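Local structure of tRNA (adenine(58)-N(1))-methyltransferase catalytic subunit TRM61 C-terminal domain-containing protein (Thermoplasma acidophilum, 1YB2) at residues 248-252 / 253-257. The protein is a putative S-adenosyl-L-methionine-dependent methyltransferase that probably methylates N1 of adenine 58 in tRNA. Numbering follows the deposited sequence.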
ATOM      1  N   ALA A 248      27.866  -6.786  10.422  1.00 37.52           N
ATOM      2  CA  ALA A 248      28.008  -5.371  10.064  1.00 36.43           C
ATOM      3  C   ALA A 248      27.573  -4.448  11.202  1.00 35.31           C
ATOM      4  O   ALA A 248      26.649  -4.758  11.946  1.00 35.40           O
ATOM      5  CB  ALA A 248      27.202  -5.054   8.810  1.00 36.21           C
ATOM      6  N   THR A 249      28.244  -3.311  11.316  1.00 33.99           N
ATOM      7  CA  THR A 249      27.783  -2.229  12.169  1.00 32.92           C
ATOM      8  C   THR A 249      26.566  -1.616  11.493  1.00 32.68           C
ATOM      9  O   THR A 249      26.588  -1.373  10.283  1.00 33.17           O
ATOM     10  CB  THR A 249      28.880  -1.191  12.362  1.00 32.50           C
ATOM     11  OG1 THR A 249      30.007  -1.831  12.968  1.00 32.26           O
ATOM     12  CG2 THR A 249      28.414  -0.063  13.251  1.00 32.38           C
ATOM     13  N   ARG A 250      25.506  -1.391  12.266  1.00 31.45           N
ATOM     14  CA  ARG A 250      24.212  -0.984  11.720  1.00 30.94           C
ATOM     15  C   ARG A 250      23.527  -0.001  12.663  1.00 30.39           C
ATOM     16  O   ARG A 250      23.888   0.071  13.841  1.00 29.48           O
ATOM     17  CB  ARG A 250      23.320  -2.221  11.503  1.00 30.85           C
ATOM     18  CG  ARG A 250      22.781  -2.840  12.807  1.00 31.46           C
ATOM     19  CD  ARG A 250      22.362  -4.290  12.656  1.00 31.69           C
ATOM     20  NE  ARG A 250      23.451  -5.160  12.192  1.00 32.52           N
ATOM     21  CZ  ARG A 250      23.298  -6.451  11.905  1.00 32.54           C
ATOM     22  NH1 ARG A 250      22.105  -7.029  12.044  1.00 31.96           N
ATOM     23  NH2 ARG A 250      24.331  -7.160  11.468  1.00 32.28           N
ATOM     24  N   PRO A 251      22.547   0.761  12.145  1.00 30.45           N
ATOM     25  CA  PRO A 251      21.680   1.555  13.011  1.00 30.15           C
ATOM     26  C   PRO A 251      20.992   0.625  13.993  1.00 30.04           C
ATOM     27  O   PRO A 251      20.561  -0.481  13.616  1.00 28.87           O
ATOM     28  CB  PRO A 251      20.635   2.125  12.046  1.00 30.15           C
ATOM     29  CG  PRO A 251      21.337   2.136  10.700  1.00 30.86           C
ATOM     30  CD  PRO A 251      22.186   0.905  10.718  1.00 30.33           C
ATOM     31  N   ALA A 252      20.911   1.062  15.245  1.00 29.58           N
ATOM     32  CA  ALA A 252      20.228   0.304  16.279  1.00 30.39           C
ATOM     33  C   ALA A 252      18.800  -0.090  15.854  1.00 31.23           C
ATOM     34  O   ALA A 252      18.367  -1.203  16.120  1.00 30.91           O
ATOM     35  CB  ALA A 252      20.211   1.097  17.589  1.00 29.53           C
ATOM     36  N   SER A 253      18.088   0.813  15.186  1.00 32.57           N
ATOM     37  CA  SER A 253      16.701   0.540  14.744  1.00 35.28           C
ATOM     38  C   SER A 253      16.524  -0.764  13.937  1.00 36.08           C
ATOM     39  O   SER A 253      15.498  -1.445  14.069  1.00 36.27           O
ATOM     40  CB  SER A 253      16.141   1.718  13.936  1.00 35.49           C
ATOM     41  OG  SER A 253      16.977   2.017  12.817  1.00 37.98           O
ATOM     42  N   ASP A 254      17.532  -1.111  13.135  1.00 36.54           N
ATOM     43  CA  ASP A 254      17.475  -2.251  12.212  1.00 37.59           C
ATOM     44  C   ASP A 254      17.190  -3.600  12.864  1.00 37.59           C
ATOM     45  O   ASP A 254      16.561  -4.460  12.243  1.00 37.54           O
ATOM     46  CB  ASP A 254      18.781  -2.359  11.401  1.00 38.38           C
ATOM     47  CG  ASP A 254      18.805  -1.432  10.175  1.00 40.27           C
ATOM     48  OD1 ASP A 254      17.858  -0.640   9.987  1.00 41.04           O
ATOM     49  OD2 ASP A 254      19.793  -1.501   9.402  1.00 42.75           O
ATOM     50  N   ASP A 255      17.674  -3.799  14.087  1.00 36.97           N
ATOM     51  CA  ASP A 255      17.403  -5.037  14.826  1.00 37.57           C
ATOM     52  C   ASP A 255      16.118  -4.983  15.690  1.00 37.15           C
ATOM     53  O   ASP A 255      15.817  -5.938  16.425  1.00 37.07           O
ATOM     54  CB  ASP A 255      18.600  -5.416  15.711  1.00 37.54           C
ATOM     55  CG  ASP A 255      19.836  -5.809  14.904  1.00 39.80           C
ATOM     56  OD1 ASP A 255      19.706  -6.177  13.702  1.00 40.73           O
ATOM     57  OD2 ASP A 255      20.942  -5.749  15.483  1.00 40.32           O
ATOM     58  N   LEU A 256      15.394  -3.865  15.621  1.00 36.08           N
ATOM     59  CA  LEU A 256      14.179  -3.679  16.414  1.00 35.75           C
ATOM     60  C   LEU A 256      12.965  -4.137  15.615  1.00 35.52           C
ATOM     61  O   LEU A 256      12.895  -3.931  14.397  1.00 35.06           O
ATOM     62  CB  LEU A 256      13.988  -2.197  16.741  1.00 35.80           C
ATOM     63  CG  LEU A 256      14.351  -1.580  18.106  1.00 36.52           C
ATOM     64  CD1 LEU A 256      15.531  -2.242  18.758  1.00 35.86           C
ATOM     65  CD2 LEU A 256      14.592  -0.100  17.900  1.00 35.46           C
ATOM     66  N   THR A 257      12.002  -4.749  16.288  1.00 35.29           N
ATOM     67  CA  THR A 257      10.735  -4.928  15.635  1.00 35.40           C
ATOM     68  C   THR A 257       9.856  -3.711  15.901  1.00 35.32           C
ATOM     69  O   THR A 257       9.808  -3.195  17.017  1.00 35.69           O
ATOM     70  CB  THR A 257      10.078  -6.350  15.783  1.00 35.73           C
ATOM     71  OG1 THR A 257       8.651  -6.235  15.958  1.00 36.14           O
ATOM     72  CG2 THR A 257      10.694  -7.163  16.856  1.00 35.91           C
TER
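R250 reaches past the start of a short 3-10 turn to meet D255, five residues on, in a salt bridge. From CB, which passes 4.2 Å from OD2 of D254, its chain turns at chi1 (73°), with CG set between the backbone N and the carbonyl carbon, and bends again at chi3. CD then lies against the carboxylate of D255, 3.4 Å from OD1. NE turns back along the chain and donates to the carbonyl O of A248 at 3.2 Å, close to the guanidinium plane; NH2 adds a weak bond to the same oxygen. NH1 points the other way and donates a hydrogen bond to D255 OD1 on its syn lone pair, at 3.0 Å, with the oxygen tilted somewhat from the guanidinium plane. The two planes stand 61° apart, and one hydrogen bond joins the groups rather than the paired bonds of a flat, side-by-side bridge. Arginine suits the place because its several N-H groups serve a backbone oxygen and a carboxylate at once.

Within the turn itself, P251 O accepts a hydrogen bond from the backbone N of D254 at 3.1 Å, and A252 O a weak one from that of D255. P251, lacking an N-H and with phi fixed by its ring, fits the entry to the turn; its CD packs 3.6 Å from D254 OD2, a carboxylate that also forms a long, weak ion pair with R241 on strand 229-242. On this surface loop between strands 229-242 and 258-267, the guanidinium thus ties the extended segment to the end of the turn, and solvent probably tempers the strength of that charge pairing.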